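Local coordinates for Mec-8 protein (Caenorhabditis elegans, PDB 6DG0) that is a nuclear splicing factor and probably binds RNA, its C-terminal RNA recognition motif here holding the single-stranded DNA AGCACA, at a contact of chain A with DNA. Residues are numbered along the deposited sequence; one frame, centred on the assembly and turned at random.

A contact of chain A with DNA. Residues 7, 45, 77-81. With nucleotides of chain B.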
ATOM      1  N   PHE A   7      -2.433   4.368   2.336  1.00 25.81           N
ATOM      2  CA  PHE A   7      -1.190   5.039   1.964  1.00 24.40           C
ATOM      3  C   PHE A   7       0.015   4.277   2.515  1.00 22.30           C
ATOM      4  O   PHE A   7       0.068   3.970   3.703  1.00 21.27           O
ATOM      5  CB  PHE A   7      -1.187   6.487   2.466  1.00 20.88           C
ATOM      6  CG  PHE A   7       0.157   7.158   2.382  1.00 22.06           C
ATOM      7  CD1 PHE A   7       0.614   7.678   1.182  1.00 21.82           C
ATOM      8  CD2 PHE A   7       0.958   7.284   3.507  1.00 21.75           C
ATOM      9  CE1 PHE A   7       1.851   8.294   1.099  1.00 21.23           C
ATOM     10  CE2 PHE A   7       2.192   7.902   3.431  1.00 19.82           C
ATOM     11  CZ  PHE A   7       2.638   8.408   2.226  1.00 22.19           C
ATOM     12  N   PHE A  45      -0.277   3.676  -3.234  1.00 25.44           N
ATOM     13  CA  PHE A  45      -1.675   3.699  -2.832  1.00 23.55           C
ATOM     14  C   PHE A  45      -2.340   2.366  -3.168  1.00 26.27           C
ATOM     15  O   PHE A  45      -2.395   1.963  -4.330  1.00 24.21           O
ATOM     16  CB  PHE A  45      -2.403   4.864  -3.508  1.00 27.90           C
ATOM     17  CG  PHE A  45      -1.836   6.211  -3.159  1.00 22.44           C
ATOM     18  CD1 PHE A  45      -2.216   6.860  -1.997  1.00 24.79           C
ATOM     19  CD2 PHE A  45      -0.909   6.819  -3.986  1.00 24.03           C
ATOM     20  CE1 PHE A  45      -1.691   8.096  -1.674  1.00 26.78           C
ATOM     21  CE2 PHE A  45      -0.379   8.056  -3.669  1.00 25.43           C
ATOM     22  CZ  PHE A  45      -0.770   8.695  -2.511  1.00 22.77           C
ATOM     23  N   GLU A  77      -0.721   4.123   6.307  1.00 21.20           N
ATOM     24  CA  GLU A  77      -1.799   4.935   6.861  1.00 23.84           C
ATOM     25  C   GLU A  77      -3.032   4.828   5.977  1.00 24.58           C
ATOM     26  O   GLU A  77      -2.953   4.349   4.846  1.00 19.35           O
ATOM     27  CB  GLU A  77      -1.382   6.401   6.979  1.00 20.75           C
ATOM     28  CG  GLU A  77      -0.099   6.648   7.739  1.00 22.94           C
ATOM     29  CD  GLU A  77       0.324   8.102   7.685  1.00 27.57           C
ATOM     30  OE1 GLU A  77      -0.407   8.914   7.074  1.00 28.52           O
ATOM     31  OE2 GLU A  77       1.388   8.434   8.249  1.00 25.24           O
ATOM     32  N   TYR A  78      -4.174   5.272   6.494  1.00 24.25           N
ATOM     33  CA  TYR A  78      -5.332   5.498   5.643  1.00 25.42           C
ATOM     34  C   TYR A  78      -5.013   6.657   4.707  1.00 28.71           C
ATOM     35  O   TYR A  78      -4.480   7.680   5.145  1.00 31.94           O
ATOM     36  CB  TYR A  78      -6.587   5.820   6.461  1.00 26.79           C
ATOM     37  CG  TYR A  78      -7.145   4.676   7.281  1.00 28.57           C
ATOM     38  CD1 TYR A  78      -7.710   3.562   6.671  1.00 27.02           C
ATOM     39  CD2 TYR A  78      -7.148   4.734   8.669  1.00 29.05           C
ATOM     40  CE1 TYR A  78      -8.232   2.524   7.423  1.00 27.34           C
ATOM     41  CE2 TYR A  78      -7.672   3.706   9.427  1.00 22.26           C
ATOM     42  CZ  TYR A  78      -8.211   2.603   8.802  1.00 28.55           C
ATOM     43  OH  TYR A  78      -8.731   1.576   9.555  1.00 26.82           O
ATOM     44  N   ALA A  79      -5.333   6.508   3.426  1.00 27.29           N
ATOM     45  CA  ALA A  79      -5.147   7.604   2.481  1.00 27.80           C
ATOM     46  C   ALA A  79      -6.136   8.717   2.798  1.00 27.88           C
ATOM     47  O   ALA A  79      -7.219   8.462   3.325  1.00 30.70           O
ATOM     48  CB  ALA A  79      -5.318   7.121   1.049  1.00 26.42           C
ATOM     49  N   ARG A  80      -5.766   9.953   2.482  1.00 31.05           N
ATOM     50  CA  ARG A  80      -6.621  11.092   2.792  1.00 34.64           C
ATOM     51  C   ARG A  80      -7.815  11.124   1.850  1.00 32.09           C
ATOM     52  O   ARG A  80      -8.895  11.595   2.206  1.00 37.18           O
ATOM     53  CB  ARG A  80      -5.833  12.399   2.719  1.00 25.83           C
ATOM     54  CG  ARG A  80      -4.761  12.525   3.790  1.00 27.05           C
ATOM     55  CD  ARG A  80      -4.136  13.910   3.794  1.00 23.29           C
ATOM     56  NE  ARG A  80      -2.959  13.977   4.656  1.00 30.87           N
ATOM     57  CZ  ARG A  80      -1.709  13.995   4.208  1.00 29.21           C
ATOM     58  NH1 ARG A  80      -1.470  13.950   2.903  1.00 25.16           N
ATOM     59  NH2 ARG A  80      -0.697  14.056   5.062  1.00 39.13           N
ATOM     60  N   ASN A  81      -7.606  10.615   0.642  1.00 25.99           N
ATOM     61  CA  ASN A  81      -8.658  10.578  -0.357  1.00 30.75           C
ATOM     62  C   ASN A  81      -8.755   9.189  -0.967  1.00 34.73           C
ATOM     63  O   ASN A  81      -7.770   8.451  -1.006  1.00 31.12           O
ATOM     64  CB  ASN A  81      -8.399  11.613  -1.453  1.00 28.12           C
ATOM     65  CG  ASN A  81      -8.248  13.016  -0.906  1.00 32.76           C
ATOM     66  OD1 ASN A  81      -7.132  13.506  -0.735  1.00 32.13           O
ATOM     67  ND2 ASN A  81      -9.369  13.671  -0.631  1.00 34.22           N
TER
ATOM     68  P    DC B   3       2.664  14.344   1.786  1.00 23.41           P
ATOM     69  OP1  DC B   3       2.531  15.289   0.656  1.00 26.56           O
ATOM     70  OP2  DC B   3       1.940  14.601   3.050  1.00 26.81           O
ATOM     71  O5'  DC B   3       2.262  12.878   1.287  1.00 25.59           O
ATOM     72  C5'  DC B   3       2.741  12.389   0.034  1.00 25.67           C
ATOM     73  C4'  DC B   3       1.589  11.981  -0.874  1.00 25.55           C
ATOM     74  O4'  DC B   3       0.826  10.922  -0.238  1.00 21.60           O
ATOM     75  C3'  DC B   3       0.581  13.079  -1.196  1.00 26.14           C
ATOM     76  O3'  DC B   3       0.059  12.881  -2.503  1.00 29.81           O
ATOM     77  C2'  DC B   3      -0.492  12.870  -0.134  1.00 25.98           C
ATOM     78  C1'  DC B   3      -0.500  11.353  -0.001  1.00 24.69           C
ATOM     79  N1   DC B   3      -0.911  10.881   1.349  1.00 26.99           N
ATOM     80  C2   DC B   3      -2.219  10.435   1.555  1.00 24.13           C
ATOM     81  O2   DC B   3      -3.014  10.441   0.607  1.00 25.79           O
ATOM     82  N3   DC B   3      -2.580  10.008   2.790  1.00 26.81           N
ATOM     83  C4   DC B   3      -1.693  10.020   3.787  1.00 22.83           C
ATOM     84  N4   DC B   3      -2.096   9.589   4.986  1.00 18.72           N
ATOM     85  C5   DC B   3      -0.355  10.474   3.597  1.00 24.28           C
ATOM     86  C6   DC B   3      -0.010  10.893   2.374  1.00 26.61           C
ATOM     87  P    DA B   4      -0.030  14.108  -3.536  1.00 38.59           P
ATOM     88  OP1  DA B   4       1.185  14.937  -3.374  1.00 36.26           O
ATOM     89  OP2  DA B   4      -1.367  14.720  -3.368  1.00 33.40           O
ATOM     90  O5'  DA B   4      -0.004  13.407  -4.974  1.00 31.06           O
ATOM     91  C5'  DA B   4       1.090  12.579  -5.355  1.00 32.87           C
ATOM     92  C4'  DA B   4       0.684  11.642  -6.483  1.00 39.64           C
ATOM     93  O4'  DA B   4      -0.088  10.541  -5.938  1.00 38.94           O
ATOM     94  C3'  DA B   4      -0.187  12.281  -7.564  1.00 42.93           C
ATOM     95  O3'  DA B   4       0.177  11.799  -8.853  1.00 48.48           O
ATOM     96  C2'  DA B   4      -1.600  11.847  -7.180  1.00 43.33           C
ATOM     97  C1'  DA B   4      -1.356  10.479  -6.556  1.00 36.80           C
ATOM     98  N9   DA B   4      -2.341  10.135  -5.534  1.00 33.38           N
ATOM     99  C8   DA B   4      -2.681  10.883  -4.440  1.00 33.13           C
ATOM    100  N7   DA B   4      -3.603  10.333  -3.688  1.00 33.39           N
ATOM    101  C5   DA B   4      -3.892   9.141  -4.332  1.00 33.59           C
ATOM    102  C6   DA B   4      -4.791   8.097  -4.037  1.00 27.43           C
ATOM    103  N6   DA B   4      -5.594   8.097  -2.967  1.00 25.60           N
ATOM    104  N1   DA B   4      -4.834   7.049  -4.886  1.00 29.33           N
ATOM    105  C2   DA B   4      -4.028   7.052  -5.955  1.00 30.98           C
ATOM    106  N3   DA B   4      -3.144   7.973  -6.336  1.00 32.07           N
ATOM    107  C4   DA B   4      -3.124   9.002  -5.474  1.00 32.44           C
TER
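Phe7 and Phe45, on neighbouring strands (4-11 and 42-48) of the RNA recognition motif sheet, each carry one unpaired base of the DNA strand, in the manner of the RNP2 and RNP1 aromatics of this fold. The Phe7 ring lies beneath DC3, its plane turned by 9° from the base and its centroid 3.8 Å from that of the pyrimidine; CE1 reaches on toward the deoxyribose. With CG anti to the backbone N (chi1 168°), the ring is presented face-on to the cytosine. Phe45 stands beside this stack, its CZ edge-on to C1' of DC3, and offers a face to DA4. Its ring is almost parallel to the adenine and centred near C5, overlapping both rings of the purine at centroid separations of 3.6 Å. On the other side of DC3, the Arg80 side chain extends across the opposite face of the base. NH1 sits 3.5 Å from the pyrimidine centroid in a cation-pi contact, while the edge of the guanidinium faces the phosphate and NH2 makes a long salt bridge of 3.4 Å to OP2 of DC3. The cytosine is thus clamped between an aromatic ring and a cation, and an alanine in place of Phe7 would probably leave one face of DC3 without its stacking partner and let the base tilt away from its polar contacts. Those contacts read the rim: from its Hoogsteen edge, the exocyclic amine N4 of DC3 donates to Glu77 OE1 at 2.8 Å, almost in line with the C-O bond. A second N4 bond, from the Watson-Crick edge, reaches the Tyr78 main-chain O at 3.1 Å, with N4 lying 28° off the plane of that carbonyl. Two protein acceptors facing an amino group are likely to favour cytosine over uracil, which has a carbonyl there. The backbone N of Arg80 adds weak bonds to N3 and O2 of DC3.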